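Catalytic domain of the nuclear inclusion protein A (nia) (Tobacco etch virus, PDB 1LVM) cleaves polypeptides sequence-specifically as a chymotrypsin-type cysteine protease of the virus, and holds a bound product peptide in this crystal. Local coordinates at residues T78-H83 / R94-F99; D86-I91 / S189-F194; W148-Q153 / T183-T188. The protein carries 1 engineered substitution. All coordinates share one frame; numbering follows the deposited sequence.

How the contacts relate
Contacts 1 and 3 lie on opposite sides of the chain's centre, about 30 Å apart between centres, with contact 2 between them: about 19 Å from contact 1 and 17 Å from contact 3. Contact 1 belongs to the first, eight-stranded antiparallel sheet and contact 3 to the closed six-stranded barrel, the two halves of the chymotrypsin-type fold, while contact 2 ties a loop of the first to the chain leaving the second. Contact 2 touches both neighbours: Ile-91 packs on Gln-82 and His-83, and Arg-88 and Asp-89 pack on Thr-188. The bound peptide reaches all three, at Pro-96 and Asp-98, at Asp-89, and at Asn-184 and Tyr-186.

Contact 1 of 3, residues T78-H83 / R94-F99; sequences TTLQQH and RMPKDF
Leu-80 and Gln-81 meet Arg-94, Met-95 and Pro-96 where two neighbouring strands part company. The close-packed side belongs to Leu-80: its CD1 branch comes within 4.1 Å of Pro-96 CD, the two side chains meeting at a slant. The same methyl rests against the backbone oxygen of Arg-94 and, more distantly, the sulfur of Met-95. Leu-80 and Met-95 are buried here, with Pro-96 partly exposed. At the backbone, Arg-94 N donates to Gln-81 O over 2.9 Å in a nearly straight bond (170° at the hydrogen). The return bond is absent; instead a water accepts from Gln-81 N at 3.0 Å and donates to Arg-94 O at 2.6 Å, a wedge that fits strands beginning to diverge.

The looser side carries Gln-81 and Arg-94, both partly exposed. Their side chains run alongside each other, touching through CB and again where Gln-81 OE1 comes 3.9 Å from Arg-94 CD. Arg-94 chi1 (-177°) puts CG beside the carbonyl carbon; the chain runs extended to NE and its end leads away from Gln-81, the amide and guanidinium planes 62° apart.

Met-95 and Pro-96 also pack on an apolar side chain of the bound peptide, so the contact borders the peptide site. Trp-206 of strand 206-208 touches Gln-81 and Arg-94. On the buried side Leu-80 packs on Leu-63, and Met-95 on Val-65 and Ile-49, of strands 62-67 and 48-51.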
loop_
_atom_site.group_PDB
_atom_site.type_symbol
_atom_site.label_atom_id
_atom_site.label_comp_id
_atom_site.label_asym_id
_atom_site.label_seq_id
_atom_site.Cartn_x
_atom_site.Cartn_y
_atom_site.Cartn_z
ATOM N N THR A 78 12.990 -2.432 15.518
ATOM C CA THR A 78 12.656 -3.687 16.147
ATOM C C THR A 78 11.640 -3.538 17.233
ATOM O O THR A 78 11.109 -4.549 17.710
ATOM C CB THR A 78 13.924 -4.371 16.721
ATOM O OG1 THR A 78 14.391 -3.640 17.864
ATOM C CG2 THR A 78 15.028 -4.373 15.680
ATOM N N THR A 79 11.379 -2.292 17.648
ATOM C CA THR A 79 10.380 -2.039 18.693
ATOM C C THR A 79 8.963 -1.922 18.129
ATOM O O THR A 79 7.960 -1.923 18.859
ATOM C CB THR A 79 10.700 -0.712 19.464
ATOM O OG1 THR A 79 10.513 0.436 18.601
ATOM C CG2 THR A 79 12.164 -0.747 19.903
ATOM N N LEU A 80 8.858 -1.832 16.811
ATOM C CA LEU A 80 7.540 -1.666 16.239
ATOM C C LEU A 80 6.688 -2.958 16.224
ATOM O O LEU A 80 7.147 -3.960 15.689
ATOM C CB LEU A 80 7.757 -1.195 14.772
ATOM C CG LEU A 80 7.437 0.158 14.127
ATOM C CD1 LEU A 80 7.198 1.219 15.155
ATOM C CD2 LEU A 80 8.500 0.526 13.078
ATOM N N GLN A 81 5.465 -2.919 16.743
ATOM C CA GLN A 81 4.571 -4.045 16.623
ATOM C C GLN A 81 4.079 -4.200 15.168
ATOM O O GLN A 81 3.763 -3.218 14.468
ATOM C CB GLN A 81 3.399 -3.892 17.612
ATOM C CG GLN A 81 3.940 -4.185 19.032
ATOM C CD GLN A 81 2.811 -4.435 19.974
ATOM O OE1 GLN A 81 1.992 -3.553 20.234
ATOM N NE2 GLN A 81 2.722 -5.661 20.466
ATOM N N GLN A 82 4.054 -5.446 14.713
ATOM C CA GLN A 82 3.697 -5.794 13.347
ATOM C C GLN A 82 2.642 -6.907 13.315
ATOM O O GLN A 82 2.665 -7.854 14.142
ATOM C CB GLN A 82 4.929 -6.367 12.657
ATOM C CG GLN A 82 6.156 -5.462 12.593
ATOM C CD GLN A 82 7.421 -6.322 12.415
ATOM O OE1 GLN A 82 7.697 -7.152 13.302
ATOM N NE2 GLN A 82 8.152 -6.194 11.253
ATOM N N HIS A 83 1.727 -6.800 12.366
ATOM C CA HIS A 83 0.758 -7.867 12.154
ATOM C C HIS A 83 0.918 -8.306 10.702
ATOM O O HIS A 83 0.687 -7.547 9.736
ATOM C CB HIS A 83 -0.716 -7.467 12.423
ATOM C CG HIS A 83 -1.673 -8.523 11.982
ATOM N ND1 HIS A 83 -2.327 -9.367 12.854
ATOM C CD2 HIS A 83 -2.083 -8.868 10.745
ATOM C CE1 HIS A 83 -3.108 -10.189 12.168
ATOM N NE2 HIS A 83 -2.983 -9.906 10.879
ATOM N N ARG A 94 1.886 -1.118 13.976
ATOM C CA ARG A 94 1.146 -0.335 14.963
ATOM C C ARG A 94 2.130 0.775 15.383
ATOM O O ARG A 94 3.217 0.486 15.881
ATOM C CB ARG A 94 0.735 -1.211 16.157
ATOM C CG ARG A 94 -0.092 -0.435 17.141
ATOM C CD ARG A 94 -0.570 -1.244 18.371
ATOM N NE ARG A 94 -1.345 -0.297 19.154
ATOM C CZ ARG A 94 -2.672 -0.257 19.213
ATOM N NH1 ARG A 94 -3.397 -1.142 18.553
ATOM N NH2 ARG A 94 -3.277 0.720 19.880
ATOM N N MET A 95 1.782 2.039 15.182
ATOM C CA MET A 95 2.689 3.099 15.583
ATOM C C MET A 95 2.553 3.357 17.118
ATOM O O MET A 95 1.502 3.140 17.717
ATOM C CB MET A 95 2.375 4.378 14.798
ATOM C CG MET A 95 2.641 4.222 13.283
ATOM S SD MET A 95 4.404 3.921 12.943
ATOM C CE MET A 95 5.180 5.479 13.302
ATOM N N PRO A 96 3.621 3.849 17.706
ATOM C CA PRO A 96 3.618 4.131 19.154
ATOM C C PRO A 96 2.627 5.245 19.493
ATOM O O PRO A 96 2.238 5.992 18.611
ATOM C CB PRO A 96 5.054 4.506 19.431
ATOM C CG PRO A 96 5.563 5.065 18.107
ATOM C CD PRO A 96 4.937 4.095 17.106
ATOM N N LYS A 97 2.231 5.369 20.763
ATOM C CA LYS A 97 1.255 6.386 21.148
ATOM C C LYS A 97 1.597 7.817 20.861
ATOM O O LYS A 97 0.699 8.680 20.714
ATOM C CB LYS A 97 0.923 6.264 22.621
ATOM C CG LYS A 97 0.111 5.028 22.896
ATOM C CD LYS A 97 -0.156 4.876 24.373
ATOM C CE LYS A 97 -1.169 3.782 24.610
ATOM N NZ LYS A 97 -1.620 3.844 26.025
ATOM N N ASP A 98 2.884 8.102 20.804
ATOM C CA ASP A 98 3.300 9.455 20.517
ATOM C C ASP A 98 3.250 9.820 19.036
ATOM O O ASP A 98 3.548 10.942 18.662
ATOM C CB ASP A 98 4.684 9.774 21.141
ATOM C CG ASP A 98 5.811 8.849 20.672
ATOM O OD1 ASP A 98 5.581 7.680 20.286
ATOM O OD2 ASP A 98 6.968 9.307 20.762
ATOM N N PHE A 99 2.866 8.870 18.189
ATOM C CA PHE A 99 2.676 9.192 16.765
ATOM C C PHE A 99 1.168 9.525 16.647
ATOM O O PHE A 99 0.326 8.758 17.098
ATOM C CB PHE A 99 3.015 7.982 15.882
ATOM C CG PHE A 99 2.732 8.215 14.440
ATOM C CD1 PHE A 99 3.676 8.881 13.646
ATOM C CD2 PHE A 99 1.566 7.751 13.858
ATOM C CE1 PHE A 99 3.475 9.085 12.267
ATOM C CE2 PHE A 99 1.344 7.943 12.466
ATOM C CZ PHE A 99 2.330 8.623 11.673
HETATM O O HOH W 1 4.453 -0.440 18.021
#

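Contact 2 of 3, residues D86-I91 / S189-F194; sequences DGRDMI and SVPKNF
Arg-88 meets Ser-189 side-on. NH2 donates to Ser-189 OG at 2.9 Å in the straighter bond (153° at the hydrogen); NE shares its hydrogen between that OG, at 3.3 Å, and Ser-189 O, at 3.0 Å, and both of these bonds are bent. OG sits close to the guanidinium plane, whereas NE stands above the plane of the carbonyl it addresses. Pro-191 closes over one guanidinium face, its CB 3.7 Å from NH1.

Beside this, Met-90 SD comes 3.9 Å from Phe-194 CE1, an oblique Met-aromatic contact 37° off the ring normal, and 4.1 Å from Pro-191 CD. A bend at chi3 (-84°) turns Met-90 CE toward Ser-189 O.

Further out, Lys-53 NZ binds Arg-88 O, and Asp-89 bonds to Asn-52, Ser-176 and the backbone N of His-54, which fixes the loop. Phe-194 is met edge-to-face by Phe-108. The contact thus joins the loop before strand 91-94 to the chain leaving strand 185-189, between the two sheets.

The one proton of Ser-189 OG can serve the carbonyl oxygens of Gly-145 and Ile-146 only by sharing or alternating; accepting from Arg-88 may make it a somewhat better donor.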
loop_
_atom_site.group_PDB
_atom_site.type_symbol
_atom_site.label_atom_id
_atom_site.label_comp_id
_atom_site.label_asym_id
_atom_site.label_seq_id
_atom_site.Cartn_x
_atom_site.Cartn_y
_atom_site.Cartn_z
ATOM N N ASP A 86 -0.768 -13.219 6.124
ATOM C CA ASP A 86 -0.324 -14.508 5.628
ATOM C C ASP A 86 -0.306 -14.630 4.100
ATOM O O ASP A 86 -1.317 -14.391 3.432
ATOM C CB ASP A 86 -1.310 -15.557 6.213
ATOM C CG ASP A 86 -0.681 -16.910 6.456
ATOM O OD1 ASP A 86 0.451 -17.139 5.995
ATOM O OD2 ASP A 86 -1.339 -17.743 7.122
ATOM N N GLY A 87 0.835 -14.994 3.555
ATOM C CA GLY A 87 0.929 -15.235 2.127
ATOM C C GLY A 87 0.812 -14.068 1.175
ATOM O O GLY A 87 0.817 -14.316 -0.020
ATOM N N ARG A 88 0.739 -12.834 1.684
ATOM C CA ARG A 88 0.566 -11.580 0.857
ATOM C C ARG A 88 1.702 -10.606 1.195
ATOM O O ARG A 88 2.258 -10.636 2.293
ATOM C CB ARG A 88 -0.743 -10.808 1.229
ATOM C CG ARG A 88 -2.034 -11.443 0.653
ATOM C CD ARG A 88 -3.332 -10.761 1.061
ATOM N NE ARG A 88 -4.395 -10.906 0.009
ATOM C CZ ARG A 88 -5.188 -11.955 -0.070
ATOM N NH1 ARG A 88 -5.039 -12.917 0.812
ATOM N NH2 ARG A 88 -6.144 -12.045 -1.001
ATOM N N ASP A 89 2.014 -9.718 0.260
ATOM C CA ASP A 89 3.003 -8.669 0.522
ATOM C C ASP A 89 2.271 -7.543 1.255
ATOM O O ASP A 89 2.188 -6.380 0.750
ATOM C CB ASP A 89 3.559 -8.145 -0.807
ATOM C CG ASP A 89 4.566 -7.002 -0.639
ATOM O OD1 ASP A 89 5.292 -6.962 0.399
ATOM O OD2 ASP A 89 4.600 -6.130 -1.572
ATOM N N MET A 90 1.812 -7.821 2.455
ATOM C CA MET A 90 1.097 -6.798 3.229
ATOM C C MET A 90 1.341 -6.955 4.706
ATOM O O MET A 90 1.386 -8.087 5.229
ATOM C CB MET A 90 -0.453 -6.872 2.959
ATOM C CG MET A 90 -1.222 -5.627 3.527
ATOM S SD MET A 90 -3.000 -5.734 3.263
ATOM C CE MET A 90 -2.994 -5.084 1.586
ATOM N N ILE A 91 1.505 -5.846 5.410
ATOM C CA ILE A 91 1.760 -5.989 6.851
ATOM C C ILE A 91 1.130 -4.780 7.517
ATOM O O ILE A 91 0.922 -3.756 6.867
ATOM C CB ILE A 91 3.339 -5.972 7.081
ATOM C CG1 ILE A 91 3.733 -6.362 8.547
ATOM C CG2 ILE A 91 3.947 -4.581 6.727
ATOM C CD1 ILE A 91 5.257 -6.518 8.681
ATOM N N SER A 189 -3.776 -7.685 -3.211
ATOM C CA SER A 189 -5.150 -7.511 -2.858
ATOM C C SER A 189 -5.436 -7.415 -1.337
ATOM O O SER A 189 -4.733 -7.991 -0.470
ATOM C CB SER A 189 -5.997 -8.661 -3.435
ATOM O OG SER A 189 -5.604 -9.906 -2.847
ATOM N N VAL A 190 -6.462 -6.635 -1.016
ATOM C CA VAL A 190 -6.938 -6.533 0.357
ATOM C C VAL A 190 -7.519 -7.946 0.593
ATOM O O VAL A 190 -8.312 -8.428 -0.249
ATOM C CB VAL A 190 -8.105 -5.489 0.441
ATOM C CG1 VAL A 190 -9.036 -5.772 1.674
ATOM C CG2 VAL A 190 -7.468 -4.041 0.489
ATOM N N PRO A 191 -7.161 -8.603 1.732
ATOM C CA PRO A 191 -7.686 -9.923 2.018
ATOM C C PRO A 191 -9.127 -9.922 2.504
ATOM O O PRO A 191 -9.680 -8.910 2.956
ATOM C CB PRO A 191 -6.729 -10.475 3.083
ATOM C CG PRO A 191 -6.346 -9.186 3.916
ATOM C CD PRO A 191 -6.318 -8.061 2.845
ATOM N N LYS A 192 -9.737 -11.083 2.514
ATOM C CA LYS A 192 -11.109 -11.170 3.029
ATOM C C LYS A 192 -11.189 -10.709 4.500
ATOM O O LYS A 192 -10.259 -10.938 5.287
ATOM C CB LYS A 192 -11.552 -12.628 2.931
ATOM C CG LYS A 192 -12.924 -12.877 3.392
ATOM C CD LYS A 192 -13.187 -14.397 3.315
ATOM C CE LYS A 192 -14.616 -14.766 3.667
ATOM N NZ LYS A 192 -15.581 -14.085 2.770
ATOM N N ASN A 193 -12.298 -10.047 4.842
ATOM C CA ASN A 193 -12.592 -9.555 6.192
ATOM C C ASN A 193 -11.520 -8.641 6.789
ATOM O O ASN A 193 -11.206 -8.651 8.008
ATOM C CB ASN A 193 -12.916 -10.738 7.101
ATOM C CG ASN A 193 -14.201 -11.467 6.656
ATOM O OD1 ASN A 193 -15.045 -10.880 5.971
ATOM N ND2 ASN A 193 -14.332 -12.740 7.007
ATOM N N PHE A 194 -10.976 -7.801 5.919
ATOM C CA PHE A 194 -9.938 -6.874 6.372
ATOM C C PHE A 194 -10.490 -5.845 7.328
ATOM O O PHE A 194 -9.796 -5.447 8.247
ATOM C CB PHE A 194 -9.275 -6.223 5.121
ATOM C CG PHE A 194 -7.949 -5.539 5.388
ATOM C CD1 PHE A 194 -6.857 -6.224 5.923
ATOM C CD2 PHE A 194 -7.813 -4.159 5.119
ATOM C CE1 PHE A 194 -5.630 -5.582 6.202
ATOM C CE2 PHE A 194 -6.590 -3.481 5.388
ATOM C CZ PHE A 194 -5.507 -4.162 5.917
#

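Contact 3 of 3, residues W148-Q153 / T183-T188; sequences WKHWIQ and TNNYFT
Trp-148 and Phe-187 lie side by side, and it is the tryptophan's CB, more than its indole, that does the touching: it sits over one face of the Phe-187 ring toward the rim, 3.6 Å from the centroid, a CH-pi contact. The indole's five-membered ring continues past at a slant, 31° between planes. Phe-187 chi1 (70°) puts CG between its backbone N and carbonyl carbon. His-150 meets the same ring at its edge, ND1 near the ring plane and 3.9 Å from CD2.

Asn-185 then repeats the theme on the histidine. Its CB stands over one face of the His-150 imidazole, nearest NE2 at 3.3 Å, in a second CH-pi contact. These four side chains share one face of the antiparallel pair; Ile-117 packs on His-150 and Phe-187, Leu-163 on Phe-187, and Pro-111 and Thr-139 on Trp-148. On the reverse face Lys-149 CG lies 3.8 Å from Tyr-186 CE2.

Backbone bonds set this order: Trp-148 N to Phe-187 O and Phe-187 N to Trp-148 O, both 2.8 Å, and His-150 N to Asn-185 O. Past the strand end, a water accepts from Trp-151 NE1 at 2.8 Å, in the indole plane, and donates to Asn-184 OD1.

Asn-184 ND2 and Tyr-186 OH both bind an acidic side chain of the bound peptide, so this strand and the residue before it probably take part in substrate recognition. Inside, His-150 NE2 gives a weak bond to Ile-152 O while buried ND1 has no polar partner, consistent with a neutral imidazole.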
loop_
_atom_site.group_PDB
_atom_site.type_symbol
_atom_site.label_atom_id
_atom_site.label_comp_id
_atom_site.label_asym_id
_atom_site.label_seq_id
_atom_site.Cartn_x
_atom_site.Cartn_y
_atom_site.Cartn_z
ATOM N N TRP A 148 -3.025 -9.087 -7.946
ATOM C CA TRP A 148 -4.002 -8.739 -9.022
ATOM C C TRP A 148 -3.256 -7.889 -10.018
ATOM O O TRP A 148 -2.359 -7.140 -9.674
ATOM C CB TRP A 148 -5.218 -7.981 -8.498
ATOM C CG TRP A 148 -6.227 -8.885 -7.898
ATOM C CD1 TRP A 148 -6.016 -9.796 -6.891
ATOM C CD2 TRP A 148 -7.610 -8.992 -8.266
ATOM N NE1 TRP A 148 -7.170 -10.449 -6.621
ATOM C CE2 TRP A 148 -8.168 -9.976 -7.450
ATOM C CE3 TRP A 148 -8.429 -8.341 -9.225
ATOM C CZ2 TRP A 148 -9.499 -10.346 -7.541
ATOM C CZ3 TRP A 148 -9.794 -8.714 -9.315
ATOM C CH2 TRP A 148 -10.298 -9.702 -8.476
ATOM N N LYS A 149 -3.603 -8.033 -11.299
ATOM C CA LYS A 149 -2.970 -7.269 -12.359
ATOM C C LYS A 149 -3.603 -5.896 -12.523
ATOM O O LYS A 149 -4.821 -5.731 -12.378
ATOM C CB LYS A 149 -3.172 -8.012 -13.720
ATOM C CG LYS A 149 -2.640 -9.496 -13.802
ATOM C CD LYS A 149 -2.918 -10.165 -15.266
ATOM C CE LYS A 149 -2.557 -11.670 -15.439
ATOM N NZ LYS A 149 -3.039 -12.283 -16.790
ATOM N N HIS A 150 -2.778 -4.922 -12.896
ATOM C CA HIS A 150 -3.323 -3.621 -13.187
ATOM C C HIS A 150 -2.428 -3.041 -14.257
ATOM O O HIS A 150 -1.290 -3.500 -14.418
ATOM C CB HIS A 150 -3.448 -2.725 -11.910
ATOM C CG HIS A 150 -2.188 -2.022 -11.504
ATOM N ND1 HIS A 150 -1.437 -2.410 -10.403
ATOM C CD2 HIS A 150 -1.549 -0.955 -12.047
ATOM C CE1 HIS A 150 -0.383 -1.607 -10.293
ATOM N NE2 HIS A 150 -0.430 -0.716 -11.282
ATOM N N TRP A 151 -2.965 -2.082 -15.049
ATOM C CA TRP A 151 -2.178 -1.472 -16.110
ATOM C C TRP A 151 -1.953 0.034 -15.937
ATOM O O TRP A 151 -1.993 0.809 -16.890
ATOM C CB TRP A 151 -2.842 -1.805 -17.471
ATOM C CG TRP A 151 -2.745 -3.266 -17.778
ATOM C CD1 TRP A 151 -1.772 -3.877 -18.503
ATOM C CD2 TRP A 151 -3.633 -4.331 -17.329
ATOM N NE1 TRP A 151 -1.985 -5.243 -18.538
ATOM C CE2 TRP A 151 -3.118 -5.544 -17.837
ATOM C CE3 TRP A 151 -4.786 -4.369 -16.560
ATOM C CZ2 TRP A 151 -3.722 -6.769 -17.606
ATOM C CZ3 TRP A 151 -5.394 -5.609 -16.326
ATOM C CH2 TRP A 151 -4.857 -6.783 -16.849
ATOM N N ILE A 152 -1.719 0.458 -14.700
ATOM C CA ILE A 152 -1.396 1.863 -14.442
ATOM C C ILE A 152 0.102 2.088 -14.370
ATOM O O ILE A 152 0.777 1.410 -13.613
ATOM C CB ILE A 152 -2.045 2.302 -13.129
ATOM C CG1 ILE A 152 -3.557 2.101 -13.287
ATOM C CG2 ILE A 152 -1.622 3.758 -12.779
ATOM C CD1 ILE A 152 -4.399 2.141 -11.957
ATOM N N GLN A 153 0.631 3.063 -15.117
ATOM C CA GLN A 153 2.079 3.310 -15.099
ATOM C C GLN A 153 2.497 3.730 -13.700
ATOM O O GLN A 153 1.922 4.622 -13.134
ATOM C CB GLN A 153 2.426 4.433 -16.056
ATOM C CG GLN A 153 2.931 4.006 -17.356
ATOM C CD GLN A 153 3.892 5.027 -17.849
ATOM O OE1 GLN A 153 3.556 6.206 -17.911
ATOM N NE2 GLN A 153 5.108 4.603 -18.182
ATOM N N THR A 183 6.088 -4.022 -18.036
ATOM C CA THR A 183 4.946 -4.029 -18.947
ATOM C C THR A 183 3.653 -4.561 -18.262
ATOM O O THR A 183 2.531 -4.357 -18.771
ATOM C CB THR A 183 5.247 -4.894 -20.149
ATOM O OG1 THR A 183 5.624 -6.195 -19.686
ATOM C CG2 THR A 183 6.395 -4.282 -20.964
ATOM N N ASN A 184 3.788 -5.306 -17.160
ATOM C CA ASN A 184 2.564 -5.784 -16.439
ATOM C C ASN A 184 2.768 -5.424 -14.962
ATOM O O ASN A 184 3.803 -5.756 -14.452
ATOM C CB ASN A 184 2.428 -7.285 -16.497
ATOM C CG ASN A 184 2.124 -7.749 -17.859
ATOM O OD1 ASN A 184 1.323 -7.137 -18.563
ATOM N ND2 ASN A 184 2.756 -8.826 -18.260
ATOM N N ASN A 185 1.772 -4.820 -14.320
ATOM C CA ASN A 185 1.918 -4.393 -12.914
ATOM C C ASN A 185 1.025 -5.245 -12.032
ATOM O O ASN A 185 0.030 -5.815 -12.498
ATOM C CB ASN A 185 1.599 -2.903 -12.780
ATOM C CG ASN A 185 2.731 -2.009 -13.343
ATOM O OD1 ASN A 185 2.514 -0.853 -13.723
ATOM N ND2 ASN A 185 3.930 -2.550 -13.392
ATOM N N TYR A 186 1.401 -5.356 -10.766
ATOM C CA TYR A 186 0.673 -6.188 -9.843
ATOM C C TYR A 186 0.492 -5.503 -8.476
ATOM O O TYR A 186 1.425 -4.903 -7.961
ATOM C CB TYR A 186 1.452 -7.494 -9.604
ATOM C CG TYR A 186 1.570 -8.384 -10.892
ATOM C CD1 TYR A 186 2.585 -8.154 -11.851
ATOM C CD2 TYR A 186 0.670 -9.398 -11.123
ATOM C CE1 TYR A 186 2.668 -8.940 -13.012
ATOM C CE2 TYR A 186 0.742 -10.198 -12.306
ATOM C CZ TYR A 186 1.741 -9.960 -13.229
ATOM O OH TYR A 186 1.794 -10.775 -14.373
ATOM N N PHE A 187 -0.717 -5.618 -7.933
ATOM C CA PHE A 187 -0.916 -5.090 -6.589
ATOM C C PHE A 187 -1.308 -6.261 -5.688
ATOM O O PHE A 187 -1.789 -7.313 -6.131
ATOM C CB PHE A 187 -1.985 -3.949 -6.585
ATOM C CG PHE A 187 -3.422 -4.370 -6.831
ATOM C CD1 PHE A 187 -4.239 -4.796 -5.818
ATOM C CD2 PHE A 187 -3.989 -4.227 -8.143
ATOM C CE1 PHE A 187 -5.610 -5.073 -6.073
ATOM C CE2 PHE A 187 -5.316 -4.486 -8.403
ATOM C CZ PHE A 187 -6.151 -4.913 -7.370
ATOM N N THR A 188 -1.089 -6.076 -4.397
ATOM C CA THR A 188 -1.465 -7.080 -3.447
ATOM C C THR A 188 -2.873 -6.732 -3.022
ATOM O O THR A 188 -3.155 -5.601 -2.580
ATOM C CB THR A 188 -0.524 -7.019 -2.216
ATOM O OG1 THR A 188 0.809 -7.355 -2.640
ATOM C CG2 THR A 188 -0.995 -7.947 -1.125
HETATM O O HOH W 2 -1.047 -7.432 -20.083
#